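Local coordinates for riboflavin kinase, putative (PDB 3BNW), which probably catalyses the ATP-dependent phosphorylation of riboflavin to FMN, at residues Leu58-Gly64 with Tyr80-Ile86; Gly122-Ser126 with Asp143-Thr147; Gln16-Gly22 with Ile172-Leu178. All coordinates share one frame; numbering follows the deposited sequence.

Overall arrangement
Followed from the N terminus, the chain first lays down Gln16-Gly22, whose partner, Ile172-Leu178, arrives only near the C terminus; interaction 3 thus closes a loop that holds both other contacts. Within it, interaction 1 closes first, by the return of strand 75-87 alongside strand 58-69, and interaction 2 opens later, where helix 133-151 folds back on strand 115-126. These two follow in series and do not cross. They touch directly: the Val59 O to Ile124 N distance is 2.8 Å, a probable hydrogen bond between neighbouring strands. Interaction 3 touches neither, its nearest atoms about 6 Å from each, but belongs to the same antiparallel sheet, since strand 18-25 pairs with strand 115-126.

Interaction 1 (Leu58-Gly64 with Tyr80-Ile86)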
loop_
_atom_site.group_PDB
_atom_site.type_symbol
_atom_site.label_atom_id
_atom_site.label_comp_id
_atom_site.label_asym_id
_atom_site.label_seq_id
_atom_site.Cartn_x
_atom_site.Cartn_y
_atom_site.Cartn_z
ATOM N N LEU A 58 2.043 -11.525 -0.409
ATOM C CA LEU A 58 1.261 -10.936 -1.502
ATOM C C LEU A 58 1.712 -9.541 -1.890
ATOM O O LEU A 58 2.212 -8.782 -1.058
ATOM C CB LEU A 58 -0.213 -10.830 -1.106
ATOM C CG LEU A 58 -0.950 -12.097 -0.708
ATOM C CD1 LEU A 58 -2.360 -11.718 -0.232
ATOM C CD2 LEU A 58 -0.995 -13.100 -1.859
ATOM N N VAL A 59 1.507 -9.216 -3.166
ATOM C CA VAL A 59 1.524 -7.837 -3.651
ATOM C C VAL A 59 0.069 -7.404 -3.815
ATOM O O VAL A 59 -0.706 -8.065 -4.520
ATOM C CB VAL A 59 2.224 -7.693 -5.015
ATOM C CG1 VAL A 59 2.177 -6.235 -5.476
ATOM C CG2 VAL A 59 3.656 -8.202 -4.944
ATOM N N VAL A 60 -0.299 -6.306 -3.157
ATOM C CA VAL A 60 -1.685 -5.832 -3.146
ATOM C C VAL A 60 -1.766 -4.433 -3.736
ATOM O O VAL A 60 -0.746 -3.810 -3.987
ATOM C CB VAL A 60 -2.287 -5.828 -1.713
ATOM C CG1 VAL A 60 -2.292 -7.239 -1.141
ATOM C CG2 VAL A 60 -1.540 -4.861 -0.801
ATOM N N TYR A 61 -2.991 -3.955 -3.944
ATOM C CA TYR A 61 -3.227 -2.660 -4.556
ATOM C C TYR A 61 -4.424 -1.946 -3.938
ATOM O O TYR A 61 -5.251 -2.561 -3.264
ATOM C CB TYR A 61 -3.431 -2.831 -6.064
ATOM C CG TYR A 61 -4.679 -3.595 -6.455
ATOM C CD1 TYR A 61 -5.882 -2.929 -6.683
ATOM C CD2 TYR A 61 -4.661 -4.974 -6.602
ATOM C CE1 TYR A 61 -7.032 -3.618 -7.040
ATOM C CE2 TYR A 61 -5.806 -5.670 -6.964
ATOM C CZ TYR A 61 -6.991 -4.985 -7.180
ATOM O OH TYR A 61 -8.138 -5.664 -7.539
ATOM N N GLY A 62 -4.514 -0.642 -4.179
ATOM C CA GLY A 62 -5.643 0.152 -3.698
ATOM C C GLY A 62 -5.369 1.639 -3.755
ATOM O O GLY A 62 -4.558 2.094 -4.552
ATOM N N TRP A 63 -6.047 2.392 -2.892
ATOM C CA TRP A 63 -5.890 3.844 -2.815
ATOM C C TRP A 63 -5.159 4.223 -1.544
ATOM O O TRP A 63 -5.372 3.608 -0.505
ATOM C CB TRP A 63 -7.253 4.529 -2.809
ATOM C CG TRP A 63 -8.023 4.346 -4.061
ATOM C CD1 TRP A 63 -9.059 3.492 -4.259
ATOM C CD2 TRP A 63 -7.828 5.041 -5.296
ATOM N NE1 TRP A 63 -9.522 3.607 -5.543
ATOM C CE2 TRP A 63 -8.783 4.550 -6.203
ATOM C CE3 TRP A 63 -6.938 6.033 -5.722
ATOM C CZ2 TRP A 63 -8.880 5.012 -7.518
ATOM C CZ3 TRP A 63 -7.032 6.494 -7.032
ATOM C CH2 TRP A 63 -8.000 5.982 -7.913
ATOM N N GLY A 64 -4.309 5.240 -1.624
ATOM C CA GLY A 64 -3.586 5.723 -0.452
ATOM C C GLY A 64 -3.434 7.225 -0.425
ATOM O O GLY A 64 -3.607 7.895 -1.440
ATOM N N TYR A 80 -3.928 8.564 -4.102
ATOM C CA TYR A 80 -3.207 8.020 -5.255
ATOM C C TYR A 80 -3.357 6.504 -5.334
ATOM O O TYR A 80 -3.559 5.848 -4.314
ATOM C CB TYR A 80 -1.719 8.362 -5.173
ATOM C CG TYR A 80 -1.416 9.836 -5.074
ATOM C CD1 TYR A 80 -1.785 10.712 -6.091
ATOM C CD2 TYR A 80 -0.741 10.356 -3.971
ATOM C CE1 TYR A 80 -1.500 12.078 -6.004
ATOM C CE2 TYR A 80 -0.449 11.717 -3.879
ATOM C CZ TYR A 80 -0.834 12.569 -4.894
ATOM O OH TYR A 80 -0.551 13.914 -4.804
ATOM N N PRO A 81 -3.253 5.938 -6.552
ATOM C CA PRO A 81 -3.110 4.483 -6.675
ATOM C C PRO A 81 -1.812 3.991 -6.018
ATOM O O PRO A 81 -0.831 4.732 -5.947
ATOM C CB PRO A 81 -3.060 4.249 -8.195
ATOM C CG PRO A 81 -3.581 5.493 -8.817
ATOM C CD PRO A 81 -3.267 6.606 -7.867
ATOM N N PHE A 82 -1.813 2.759 -5.529
ATOM C CA PHE A 82 -0.611 2.184 -4.944
ATOM C C PHE A 82 -0.643 0.672 -5.061
ATOM O O PHE A 82 -1.715 0.070 -5.125
ATOM C CB PHE A 82 -0.466 2.583 -3.468
ATOM C CG PHE A 82 -1.222 1.694 -2.530
ATOM C CD1 PHE A 82 -2.536 1.976 -2.195
ATOM C CD2 PHE A 82 -0.630 0.559 -1.999
ATOM C CE1 PHE A 82 -3.242 1.141 -1.344
ATOM C CE2 PHE A 82 -1.329 -0.275 -1.151
ATOM C CZ PHE A 82 -2.635 0.014 -0.823
ATOM N N ALA A 83 0.546 0.076 -5.116
ATOM C CA ALA A 83 0.725 -1.353 -4.903
ATOM C C ALA A 83 1.580 -1.499 -3.653
ATOM O O ALA A 83 2.214 -0.530 -3.222
ATOM C CB ALA A 83 1.397 -1.992 -6.092
ATOM N N ALA A 84 1.599 -2.686 -3.062
ATOM C CA ALA A 84 2.348 -2.893 -1.821
ATOM C C ALA A 84 2.655 -4.354 -1.595
ATOM O O ALA A 84 1.851 -5.220 -1.944
ATOM C CB ALA A 84 1.561 -2.342 -0.628
ATOM N N SER A 85 3.808 -4.622 -0.990
ATOM C CA SER A 85 4.189 -5.983 -0.623
ATOM C C SER A 85 3.989 -6.190 0.872
ATOM O O SER A 85 4.438 -5.374 1.679
ATOM C CB SER A 85 5.649 -6.249 -0.988
ATOM O OG SER A 85 5.870 -6.047 -2.372
ATOM N N ILE A 86 3.309 -7.281 1.231
ATOM C CA ILE A 86 3.132 -7.682 2.627
ATOM C C ILE A 86 3.843 -9.014 2.865
ATOM O O ILE A 86 3.399 -10.055 2.373
ATOM C CB ILE A 86 1.632 -7.818 3.009
ATOM C CG1 ILE A 86 0.932 -6.458 2.946
ATOM C CG2 ILE A 86 1.474 -8.405 4.413
ATOM C CD1 ILE A 86 0.401 -6.098 1.582
#
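The Phe82 ring lies against the backbone of Gly62, whose N sits 3.6 Å above one ring face, toward the rim. At the ring's edge, near its plane, Trp63 O comes within 3.4 Å of Phe82 CE1. This approach follows from a first torsion that sets CG between the backbone N and the carbonyl carbon (chi1 85°), folding the ring back over the neighbouring strand, where Gly62 and Gly64 present no side chain. Further along the same face, Val60 CG2 meets Ile86 CD1 at 3.3 Å, a tight apolar contact between side chains crossing at about a right angle. On the other face Trp63 CZ3 packs on Pro81 CD at 3.9 Å. All this rests on an antiparallel ladder running from the Leu58-Ile86 pair to the Gly64-Tyr80 pair, two neighbouring strands of the antiparallel barrel characteristic of riboflavin kinases. Its bonds include Val60 N to Ala84 O (2.7 Å) and Tyr80 N to Gly64 O (2.8 Å), while Leu58 N to Ile86 O, at 3.4 Å, is weak. Outside the pair, Leu151 of helix 133-151 touches both Trp63 and Pro81, and Trp63 NE1 is bonded to Leu156 O. On the face carrying Phe82 and Ile86, strand 98-103 supplies Phe103 against Phe82 and Val99 against Ile86.

Interaction 2 (Gly122-Ser126 with Asp143-Thr147)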
loop_
_atom_site.group_PDB
_atom_site.type_symbol
_atom_site.label_atom_id
_atom_site.label_comp_id
_atom_site.label_asym_id
_atom_site.label_seq_id
_atom_site.Cartn_x
_atom_site.Cartn_y
_atom_site.Cartn_z
ATOM N N GLY A 122 -7.434 -5.161 -3.324
ATOM C CA GLY A 122 -7.235 -6.479 -3.921
ATOM C C GLY A 122 -5.793 -6.924 -4.037
ATOM O O GLY A 122 -4.858 -6.164 -3.749
ATOM N N GLU A 123 -5.630 -8.157 -4.511
ATOM C CA GLU A 123 -4.324 -8.791 -4.637
ATOM C C GLU A 123 -3.915 -8.996 -6.094
ATOM O O GLU A 123 -4.740 -9.345 -6.939
ATOM C CB GLU A 123 -4.332 -10.127 -3.902
ATOM C CG GLU A 123 -5.321 -11.155 -4.437
ATOM C CD GLU A 123 -5.560 -12.271 -3.459
ATOM O OE1 GLU A 123 -4.825 -12.335 -2.454
ATOM O OE2 GLU A 123 -6.488 -13.081 -3.681
ATOM N N ILE A 124 -2.631 -8.780 -6.374
ATOM C CA ILE A 124 -2.091 -8.904 -7.729
ATOM C C ILE A 124 -1.498 -10.297 -7.942
ATOM O O ILE A 124 -1.843 -10.996 -8.899
ATOM C CB ILE A 124 -1.004 -7.838 -7.996
ATOM C CG1 ILE A 124 -1.573 -6.428 -7.765
ATOM C CG2 ILE A 124 -0.445 -7.988 -9.405
ATOM C CD1 ILE A 124 -0.635 -5.291 -8.131
ATOM N N ARG A 125 -0.621 -10.695 -7.026
ATOM C CA ARG A 125 0.121 -11.942 -7.130
ATOM C C ARG A 125 0.825 -12.192 -5.801
ATOM O O ARG A 125 0.812 -11.330 -4.920
ATOM C CB ARG A 125 1.173 -11.811 -8.226
ATOM C CG ARG A 125 2.153 -10.679 -7.949
ATOM C CD ARG A 125 2.965 -10.290 -9.137
ATOM N NE ARG A 125 3.891 -9.203 -8.806
ATOM C CZ ARG A 125 5.063 -9.372 -8.190
ATOM N NH1 ARG A 125 5.449 -10.573 -7.785
ATOM N NH2 ARG A 125 5.849 -8.328 -7.950
ATOM N N SER A 126 1.458 -13.356 -5.673
ATOM C CA SER A 126 2.399 -13.595 -4.579
ATOM C C SER A 126 3.700 -12.853 -4.865
ATOM O O SER A 126 4.006 -12.537 -6.013
ATOM C CB SER A 126 2.690 -15.084 -4.400
ATOM O OG SER A 126 3.286 -15.623 -5.558
ATOM N N ASP A 143 2.332 -4.989 -12.792
ATOM C CA ASP A 143 1.636 -4.675 -11.547
ATOM C C ASP A 143 1.061 -3.266 -11.591
ATOM O O ASP A 143 -0.091 -3.050 -11.225
ATOM C CB ASP A 143 2.582 -4.764 -10.343
ATOM C CG ASP A 143 3.112 -6.160 -10.101
ATOM O OD1 ASP A 143 2.492 -7.159 -10.539
ATOM O OD2 ASP A 143 4.169 -6.247 -9.445
ATOM N N VAL A 144 1.886 -2.314 -12.029
ATOM C CA VAL A 144 1.494 -0.911 -12.112
ATOM C C VAL A 144 0.282 -0.720 -13.029
ATOM O O VAL A 144 -0.671 -0.039 -12.662
ATOM C CB VAL A 144 2.667 -0.027 -12.607
ATOM C CG1 VAL A 144 2.216 1.413 -12.829
ATOM C CG2 VAL A 144 3.820 -0.069 -11.616
ATOM N N GLN A 145 0.314 -1.341 -14.205
ATOM C CA GLN A 145 -0.770 -1.190 -15.181
ATOM C C GLN A 145 -2.044 -1.899 -14.722
ATOM O O GLN A 145 -3.148 -1.398 -14.934
ATOM C CB GLN A 145 -0.351 -1.717 -16.561
ATOM C CG GLN A 145 -0.830 -0.849 -17.725
ATOM C CD GLN A 145 0.095 0.347 -17.994
ATOM O OE1 GLN A 145 0.231 1.250 -17.161
ATOM N NE2 GLN A 145 0.735 0.348 -19.164
ATOM N N PHE A 146 -1.880 -3.067 -14.108
ATOM C CA PHE A 146 -2.998 -3.834 -13.573
ATOM C C PHE A 146 -3.718 -3.023 -12.503
ATOM O O PHE A 146 -4.926 -2.810 -12.583
ATOM C CB PHE A 146 -2.493 -5.153 -12.984
ATOM C CG PHE A 146 -3.570 -6.000 -12.370
ATOM C CD1 PHE A 146 -4.546 -6.592 -13.164
ATOM C CD2 PHE A 146 -3.603 -6.226 -10.998
ATOM C CE1 PHE A 146 -5.541 -7.386 -12.600
ATOM C CE2 PHE A 146 -4.595 -7.020 -10.430
ATOM C CZ PHE A 146 -5.563 -7.598 -11.234
ATOM N N THR A 147 -2.953 -2.563 -11.518
ATOM C CA THR A 147 -3.459 -1.709 -10.448
ATOM C C THR A 147 -4.214 -0.502 -10.998
ATOM O O THR A 147 -5.236 -0.109 -10.450
ATOM C CB THR A 147 -2.302 -1.221 -9.542
ATOM O OG1 THR A 147 -1.694 -2.344 -8.889
ATOM C CG2 THR A 147 -2.804 -0.226 -8.492
#
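The guanidinium of Arg125 and the carboxylate of Asp143 meet edge to edge, their planes only 12° apart. Arg125 NE faces both oxygens, 3.0 Å from each of Asp143 OD1 and OD2, and Arg125 NH2 completes the side-on salt bridge at 3.1 Å from Asp143 OD2, using that oxygen's syn lone pair. The second flat group, the Phe146 ring, also receives the strand at its edge: Ile124 CG1 lies 3.8 Å from Phe146 CD2, and Glu123 O is near the ring plane. His8, apparently from the N-terminal expression tag, stacks with this ring. Between the two flat groups, Ile124 fills the gap, with CG2 beside Asp143 OD1 and CD1 3.2 Å from Thr147 OG1. Thr147 OG1 donates to Asp143 O at 2.9 Å, while Thr147 N reaches the same oxygen from the opposite face of its plane. The helix, part of 133-151, runs nearly antiparallel to strand 115-126, their short-segment axes 9.8 Å apart at closest. Ile124 has left the extended conformation (psi -52°), and Ile124 N and Arg125 O both pair with Val59, consistent with a classic beta bulge that lets consecutive side chains serve the helix. Because Asp143 is buried, two arginine nitrogens sharing its charge probably favour the ionised carboxylate and limit its rotation, in a bridge that ties helix to strand beside the apolar packing of Ile124.

Interaction 3 (Gln16-Gly22 with Ile172-Leu178); sequences QPFFLRG and IPYFEDL
Different first torsions bring Phe18 and Phe175 together: Phe18 turns its ring in over its own backbone, CG flanked by N and C (chi1 66°), whereas Phe175 CG extends opposite its backbone N (chi1 172°), carrying the ring across toward the partner strand. Phe175 CE2 arrives over one face of the Phe18 ring, 3.4 Å from Phe18 CD1. The planes are 26° apart but slid so far that the rings barely overlap, with 5.0 Å between centroids. Arg21 bends at chi3, which lays its guanidinium almost parallel to the Tyr174 ring; the closest approach, however, is to the start of that side chain, Tyr174 CB lying over the guanidinium face at 3.1 Å from Arg21 NH2. Arg21 NH2 also bonds to Thr171 O, which helps fix the group's position against Tyr174. Phe19 and Tyr174 meet at their ring edges, CD1 near CD1, while the side chains run roughly perpendicular to each other. The backbones form a short antiparallel pairing in which strand 174-177, near the C terminus, pairs along one edge of strand 18-25; the other side of 18-25 is bonded to strand 115-126 of the barrel. Phe19 N to Glu176 O is short at 2.6 Å, and Arg21 N reaches Tyr174 O at 2.8 Å. Beyond the strand pairing, Gln16 folds back at chi2, and NE2 gives one bond to Leu178 O (2.7 Å) and another to Pro17 O (2.6 Å), both partners near the amide plane. Pro17 O also accepts from Leu178 N, so one carbonyl takes two donors. Helix 46-52 packs on the face bearing Phe18, Leu20 and Phe175, through Leu52, Val48 and Cys51 respectively.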
loop_
_atom_site.group_PDB
_atom_site.type_symbol
_atom_site.label_atom_id
_atom_site.label_comp_id
_atom_site.label_asym_id
_atom_site.label_seq_id
_atom_site.Cartn_x
_atom_site.Cartn_y
_atom_site.Cartn_z
ATOM N N GLN A 16 -10.509 -10.028 1.554
ATOM C CA GLN A 16 -11.137 -9.063 2.454
ATOM C C GLN A 16 -10.411 -7.712 2.392
ATOM O O GLN A 16 -9.256 -7.612 2.814
ATOM C CB GLN A 16 -11.136 -9.615 3.887
ATOM C CG GLN A 16 -11.508 -8.600 4.978
ATOM C CD GLN A 16 -12.939 -8.082 4.858
ATOM O OE1 GLN A 16 -13.900 -8.849 4.952
ATOM N NE2 GLN A 16 -13.080 -6.775 4.662
ATOM N N PRO A 17 -11.080 -6.664 1.865
ATOM C CA PRO A 17 -10.439 -5.353 1.855
ATOM C C PRO A 17 -10.342 -4.773 3.257
ATOM O O PRO A 17 -11.118 -5.142 4.136
ATOM C CB PRO A 17 -11.378 -4.494 0.991
ATOM C CG PRO A 17 -12.297 -5.429 0.336
ATOM C CD PRO A 17 -12.420 -6.595 1.262
ATOM N N PHE A 18 -9.391 -3.870 3.456
ATOM C CA PHE A 18 -9.176 -3.272 4.761
ATOM C C PHE A 18 -8.563 -1.889 4.650
ATOM O O PHE A 18 -8.231 -1.421 3.563
ATOM C CB PHE A 18 -8.292 -4.176 5.629
ATOM C CG PHE A 18 -6.883 -4.333 5.116
ATOM C CD1 PHE A 18 -5.899 -3.412 5.455
ATOM C CD2 PHE A 18 -6.542 -5.407 4.308
ATOM C CE1 PHE A 18 -4.605 -3.547 4.986
ATOM C CE2 PHE A 18 -5.248 -5.554 3.840
ATOM C CZ PHE A 18 -4.275 -4.620 4.179
ATOM N N PHE A 19 -8.432 -1.247 5.806
ATOM C CA PHE A 19 -7.839 0.074 5.936
ATOM C C PHE A 19 -6.632 -0.040 6.863
ATOM O O PHE A 19 -6.654 -0.812 7.822
ATOM C CB PHE A 19 -8.879 1.038 6.517
ATOM C CG PHE A 19 -8.338 2.403 6.846
ATOM C CD1 PHE A 19 -8.061 2.754 8.162
ATOM C CD2 PHE A 19 -8.120 3.339 5.843
ATOM C CE1 PHE A 19 -7.568 4.015 8.472
ATOM C CE2 PHE A 19 -7.629 4.598 6.142
ATOM C CZ PHE A 19 -7.350 4.937 7.460
ATOM N N LEU A 20 -5.581 0.719 6.569
ATOM C CA LEU A 20 -4.371 0.693 7.383
ATOM C C LEU A 20 -3.793 2.089 7.487
ATOM O O LEU A 20 -3.624 2.771 6.475
ATOM C CB LEU A 20 -3.343 -0.273 6.783
ATOM C CG LEU A 20 -2.026 -0.512 7.538
ATOM C CD1 LEU A 20 -2.256 -0.876 9.000
ATOM C CD2 LEU A 20 -1.200 -1.607 6.842
ATOM N N ARG A 21 -3.511 2.518 8.713
ATOM C CA ARG A 21 -2.911 3.832 8.961
ATOM C C ARG A 21 -1.652 3.642 9.795
ATOM O O ARG A 21 -1.681 2.942 10.807
ATOM C CB ARG A 21 -3.895 4.752 9.699
ATOM C CG ARG A 21 -3.317 6.133 10.054
ATOM C CD ARG A 21 -4.343 7.041 10.737
ATOM N NE ARG A 21 -4.903 6.441 11.956
ATOM C CZ ARG A 21 -6.169 6.055 12.120
ATOM N NH1 ARG A 21 -7.069 6.205 11.153
ATOM N NH2 ARG A 21 -6.549 5.521 13.274
ATOM N N GLY A 22 -0.556 4.263 9.369
ATOM C CA GLY A 22 0.711 4.166 10.089
ATOM C C GLY A 22 1.752 5.123 9.544
ATOM O O GLY A 22 1.591 5.661 8.454
ATOM N N ILE A 172 -2.091 5.172 16.264
ATOM C CA ILE A 172 -1.191 4.699 15.203
ATOM C C ILE A 172 -0.292 3.578 15.741
ATOM O O ILE A 172 0.269 3.705 16.830
ATOM C CB ILE A 172 -0.293 5.825 14.617
ATOM C CG1 ILE A 172 0.040 6.876 15.688
ATOM C CG2 ILE A 172 -0.962 6.471 13.405
ATOM C CD1 ILE A 172 1.174 7.812 15.318
ATOM N N PRO A 173 -0.171 2.466 14.994
ATOM C CA PRO A 173 -0.913 2.158 13.771
ATOM C C PRO A 173 -2.390 1.820 14.036
ATOM O O PRO A 173 -2.805 1.668 15.192
ATOM C CB PRO A 173 -0.173 0.935 13.214
ATOM C CG PRO A 173 0.411 0.282 14.401
ATOM C CD PRO A 173 0.782 1.395 15.336
ATOM N N TYR A 174 -3.167 1.721 12.962
ATOM C CA TYR A 174 -4.572 1.335 13.049
ATOM C C TYR A 174 -4.989 0.505 11.830
ATOM O O TYR A 174 -4.648 0.846 10.698
ATOM C CB TYR A 174 -5.465 2.577 13.169
ATOM C CG TYR A 174 -6.923 2.226 13.305
ATOM C CD1 TYR A 174 -7.788 2.312 12.218
ATOM C CD2 TYR A 174 -7.431 1.766 14.514
ATOM C CE1 TYR A 174 -9.124 1.964 12.339
ATOM C CE2 TYR A 174 -8.761 1.419 14.646
ATOM C CZ TYR A 174 -9.602 1.518 13.557
ATOM O OH TYR A 174 -10.925 1.169 13.699
ATOM N N PHE A 175 -5.732 -0.572 12.079
ATOM C CA PHE A 175 -6.241 -1.455 11.032
ATOM C C PHE A 175 -7.762 -1.553 11.141
ATOM O O PHE A 175 -8.292 -1.607 12.250
ATOM C CB PHE A 175 -5.607 -2.848 11.186
ATOM C CG PHE A 175 -6.193 -3.907 10.276
ATOM C CD1 PHE A 175 -7.378 -4.556 10.608
ATOM C CD2 PHE A 175 -5.546 -4.274 9.106
ATOM C CE1 PHE A 175 -7.918 -5.529 9.779
ATOM C CE2 PHE A 175 -6.084 -5.259 8.276
ATOM C CZ PHE A 175 -7.273 -5.881 8.616
ATOM N N GLU A 176 -8.454 -1.592 9.999
ATOM C CA GLU A 176 -9.913 -1.803 9.973
ATOM C C GLU A 176 -10.428 -2.510 8.708
ATOM O O GLU A 176 -10.063 -2.146 7.599
ATOM C CB GLU A 176 -10.647 -0.464 10.136
ATOM C CG GLU A 176 -12.160 -0.586 9.946
ATOM C CD GLU A 176 -12.943 0.628 10.395
ATOM O OE1 GLU A 176 -12.385 1.499 11.089
ATOM O OE2 GLU A 176 -14.137 0.705 10.046
ATOM N N ASP A 177 -11.308 -3.493 8.888
ATOM C CA ASP A 177 -11.952 -4.194 7.767
ATOM C C ASP A 177 -13.060 -3.368 7.101
ATOM O O ASP A 177 -13.764 -2.609 7.768
ATOM C CB ASP A 177 -12.559 -5.525 8.237
ATOM C CG ASP A 177 -11.549 -6.658 8.281
ATOM O OD1 ASP A 177 -10.711 -6.746 7.361
ATOM O OD2 ASP A 177 -11.607 -7.481 9.222
ATOM N N LEU A 178 -13.224 -3.553 5.789
ATOM C CA LEU A 178 -14.272 -2.884 5.008
ATOM C C LEU A 178 -15.367 -3.873 4.583
ATOM O O LEU A 178 -15.061 -4.995 4.170
ATOM C CB LEU A 178 -13.664 -2.220 3.767
ATOM C CG LEU A 178 -13.137 -0.782 3.923
ATOM C CD1 LEU A 178 -12.337 -0.608 5.208
ATOM C CD2 LEU A 178 -12.302 -0.379 2.711
#